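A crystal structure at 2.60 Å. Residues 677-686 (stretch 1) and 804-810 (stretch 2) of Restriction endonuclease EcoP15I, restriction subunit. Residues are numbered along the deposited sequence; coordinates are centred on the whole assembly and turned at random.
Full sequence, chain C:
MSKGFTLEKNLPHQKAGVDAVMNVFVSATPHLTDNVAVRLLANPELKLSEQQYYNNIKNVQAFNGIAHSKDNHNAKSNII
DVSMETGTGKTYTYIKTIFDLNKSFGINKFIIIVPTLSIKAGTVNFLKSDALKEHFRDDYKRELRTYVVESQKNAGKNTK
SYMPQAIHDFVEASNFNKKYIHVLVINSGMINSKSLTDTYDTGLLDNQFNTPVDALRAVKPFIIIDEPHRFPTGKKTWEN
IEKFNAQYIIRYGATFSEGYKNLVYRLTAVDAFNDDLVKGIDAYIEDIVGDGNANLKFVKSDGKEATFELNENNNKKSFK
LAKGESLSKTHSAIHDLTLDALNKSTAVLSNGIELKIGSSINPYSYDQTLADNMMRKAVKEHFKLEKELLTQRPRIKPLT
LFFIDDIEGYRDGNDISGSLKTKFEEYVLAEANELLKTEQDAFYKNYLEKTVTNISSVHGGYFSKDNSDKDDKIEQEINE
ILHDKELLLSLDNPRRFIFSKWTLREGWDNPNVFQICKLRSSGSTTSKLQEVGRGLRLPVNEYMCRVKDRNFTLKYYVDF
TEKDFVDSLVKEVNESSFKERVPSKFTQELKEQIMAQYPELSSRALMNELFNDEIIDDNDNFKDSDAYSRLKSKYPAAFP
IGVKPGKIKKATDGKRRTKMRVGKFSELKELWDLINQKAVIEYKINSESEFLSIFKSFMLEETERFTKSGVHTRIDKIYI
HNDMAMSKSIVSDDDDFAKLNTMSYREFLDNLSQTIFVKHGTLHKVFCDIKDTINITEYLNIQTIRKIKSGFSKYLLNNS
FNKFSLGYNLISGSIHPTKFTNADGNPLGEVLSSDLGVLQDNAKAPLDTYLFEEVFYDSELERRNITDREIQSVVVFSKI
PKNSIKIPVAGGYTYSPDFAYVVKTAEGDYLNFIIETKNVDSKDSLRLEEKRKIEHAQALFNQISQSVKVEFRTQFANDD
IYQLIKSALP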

# COMPACT_ATOMS: atom_id res chain seq x y z
N GLN C 677 54.05 -21.94 -21.85
CA GLN C 677 54.54 -20.81 -21.05
C GLN C 677 53.77 -19.54 -21.44
O GLN C 677 53.87 -19.07 -22.57
CB GLN C 677 56.03 -20.62 -21.26
N LYS C 678 52.96 -19.02 -20.49
CA LYS C 678 52.10 -17.84 -20.67
C LYS C 678 52.83 -16.50 -20.55
O LYS C 678 53.77 -16.35 -19.76
CB LYS C 678 50.92 -17.89 -19.70
N ALA C 679 52.37 -15.53 -21.36
CA ALA C 679 52.90 -14.17 -21.43
C ALA C 679 51.76 -13.15 -21.52
O ALA C 679 50.61 -13.53 -21.80
CB ALA C 679 53.82 -14.02 -22.64
N VAL C 680 52.08 -11.86 -21.28
CA VAL C 680 51.12 -10.76 -21.32
C VAL C 680 51.60 -9.58 -22.18
O VAL C 680 52.69 -9.05 -21.97
CB VAL C 680 50.60 -10.38 -19.91
CG1 VAL C 680 50.28 -8.89 -19.77
CG2 VAL C 680 49.39 -11.23 -19.55
N ILE C 681 50.76 -9.19 -23.15
CA ILE C 681 50.95 -8.10 -24.10
C ILE C 681 51.22 -6.79 -23.36
O ILE C 681 50.62 -6.54 -22.31
CB ILE C 681 49.70 -7.96 -25.03
CG1 ILE C 681 49.21 -9.32 -25.60
CG2 ILE C 681 49.94 -6.95 -26.16
CD1 ILE C 681 48.12 -10.10 -24.76
N GLU C 682 52.15 -5.99 -23.89
CA GLU C 682 52.51 -4.67 -23.40
C GLU C 682 52.70 -3.78 -24.62
O GLU C 682 53.40 -4.16 -25.56
CB GLU C 682 53.79 -4.70 -22.54
CG GLU C 682 54.13 -3.34 -21.93
CD GLU C 682 55.34 -3.27 -21.02
OE1 GLU C 682 56.06 -4.29 -20.89
OE2 GLU C 682 55.58 -2.19 -20.44
N TYR C 683 52.07 -2.61 -24.61
CA TYR C 683 52.15 -1.66 -25.70
C TYR C 683 53.18 -0.60 -25.34
O TYR C 683 53.04 0.08 -24.32
CB TYR C 683 50.77 -1.03 -25.99
CG TYR C 683 49.75 -2.01 -26.54
CD1 TYR C 683 49.61 -2.21 -27.91
CD2 TYR C 683 48.87 -2.68 -25.69
CE1 TYR C 683 48.65 -3.08 -28.42
CE2 TYR C 683 47.91 -3.55 -26.18
CZ TYR C 683 47.80 -3.75 -27.55
OH TYR C 683 46.85 -4.62 -28.04
N LYS C 684 54.25 -0.51 -26.15
CA LYS C 684 55.35 0.44 -25.96
C LYS C 684 55.12 1.81 -26.62
O LYS C 684 55.70 2.12 -27.68
CB LYS C 684 56.71 -0.19 -26.32
CG LYS C 684 57.38 -0.86 -25.13
CD LYS C 684 57.58 -2.34 -25.37
CE LYS C 684 58.54 -2.94 -24.37
NZ LYS C 684 57.91 -3.18 -23.05
N ILE C 685 54.26 2.60 -25.99
CA ILE C 685 53.92 3.97 -26.36
C ILE C 685 54.27 4.79 -25.11
O ILE C 685 53.64 4.64 -24.07
CB ILE C 685 52.44 4.11 -26.84
CG1 ILE C 685 52.22 3.39 -28.19
CG2 ILE C 685 52.04 5.56 -26.97
CD1 ILE C 685 51.52 2.03 -28.10
N ASN C 686 55.36 5.58 -25.21
CA ASN C 686 55.93 6.36 -24.11
C ASN C 686 55.18 7.64 -23.70
O ASN C 686 55.55 8.26 -22.69
CB ASN C 686 57.43 6.61 -24.37
CG ASN C 686 58.29 5.36 -24.25
OD1 ASN C 686 57.97 4.27 -24.77
ND2 ASN C 686 59.42 5.50 -23.57
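Stretch 2 804-810: FSLGYNL

Stretch 2 runs alongside stretch 1 as an extended backbone pointing nearly the opposite way: the end-to-end directions of the two touching parts differ by 148°. As one chain advances the other retreats, so that Phe-804 pairs with Lys-684, Ser-805 with Tyr-683, Leu-806 with Glu-682, Gly-807 with Ile-681, Tyr-808 with Val-680 and Asn-809 with Ala-679. Along this register the CA atoms lie close enough for peptide groups to meet directly. The contact buries 572 Å², counting both sides, and joins segments more than a hundred residues apart in the sequence.

Phe-804 opens the pairing through its carbonyl. Its O accepts a hydrogen bond from Lys-684 N at 3.0 Å, while its CB lies 3.8 Å from Lys-684 CB. The ring is not modelled, so the visible contribution of this residue is its backbone and the first carbon of the side chain.

At Ser-805 the CA-to-CB bond points away overall, yet CB still lies 4.0 Å from Glu-682 O, and the main chain adds a closer approach. Ser-805 CA lies 3.5 Å from Glu-682 O in a CA-H...O contact, and a single bridge joins this residue's backbone to that of Tyr-683. A small residue is easily accommodated at this exposed position, though OG is not modelled.

Leu-806 turns its CB toward stretch 1. Its N donates a weak hydrogen bond to Glu-682 O, short at 2.7 Å but bent to 125° at the hydrogen. Leu-806 CB also lies 4.1 Å from Glu-682 CB and 3.7 Å from Lys-684 CE. The modelled CB thus rests against aliphatic carbons of two charged residues, a surface compatible with leucine, though the rest of its side chain is not modelled; the charged ends meet each other, Lys-684 NZ forming a salt bridge with Glu-682 OE1 at 3.1 Å.

Gly-807, an exposed residue without a side chain, brings its CA 3.4 Å from Val-680 O in another CA-H...O contact. Glycine is not required here for want of space, since there is room for a CB, and its backbone remains extended.

Tyr-808 makes the best-formed pairing. Its N donates to Val-680 O at 2.7 Å with a nearly straight angle of 175°, and its O accepts from Val-680 N, also at 2.7 Å. These two bonds define an antiparallel hydrogen-bonded pair, with both side chains on the same face of the sheet. Both residues are buried, a setting that suits the branched valine and the largely apolar bulk of a tyrosine, although the ring of Tyr-808 is not modelled. Tyr-808 O also lies 3.3 Å from Ala-679 CA in a CA-H...O contact.

Asn-809 is exposed, as befits a polar residue, and sits beside Ala-679 with 4.5 Å between Asn-809 CA and Ala-679 CA. Leu-810, modelled like Asn-809 only to CB, closes the contact: its N donates a weak hydrogen bond to Lys-678 O at 3.2 Å, and its CB, directed toward stretch 1, makes an apolar contact with Val-680 CG2 at 4.3 Å.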

# COMPACT_ATOMS: atom_id res chain seq x y z
N PHE C 804 55.64 0.11 -31.55
CA PHE C 804 56.35 -0.90 -30.77
C PHE C 804 55.44 -1.61 -29.75
O PHE C 804 54.67 -0.94 -29.05
CB PHE C 804 57.56 -0.28 -30.07
N SER C 805 55.53 -2.96 -29.66
CA SER C 805 54.76 -3.81 -28.74
C SER C 805 55.67 -4.85 -28.07
O SER C 805 56.85 -4.93 -28.41
CB SER C 805 53.63 -4.50 -29.49
N LEU C 806 55.12 -5.63 -27.10
CA LEU C 806 55.89 -6.63 -26.35
C LEU C 806 55.09 -7.85 -25.86
O LEU C 806 54.00 -8.15 -26.36
CB LEU C 806 56.61 -5.97 -25.18
N GLY C 807 55.68 -8.58 -24.88
CA GLY C 807 55.16 -9.74 -24.18
C GLY C 807 55.97 -9.88 -22.88
O GLY C 807 57.18 -10.06 -22.94
N TYR C 808 55.30 -9.72 -21.72
CA TYR C 808 55.89 -9.83 -20.39
C TYR C 808 55.53 -11.21 -19.80
O TYR C 808 54.36 -11.61 -19.84
CB TYR C 808 55.38 -8.71 -19.49
N ASN C 809 56.55 -11.93 -19.29
CA ASN C 809 56.44 -13.29 -18.74
C ASN C 809 55.55 -13.43 -17.49
O ASN C 809 55.96 -13.08 -16.37
CB ASN C 809 57.82 -13.89 -18.50
N LEU C 810 54.32 -13.96 -17.70
CA LEU C 810 53.31 -14.19 -16.68
C LEU C 810 53.05 -15.67 -16.50
O LEU C 810 53.04 -16.15 -15.37
CB LEU C 810 52.02 -13.48 -17.06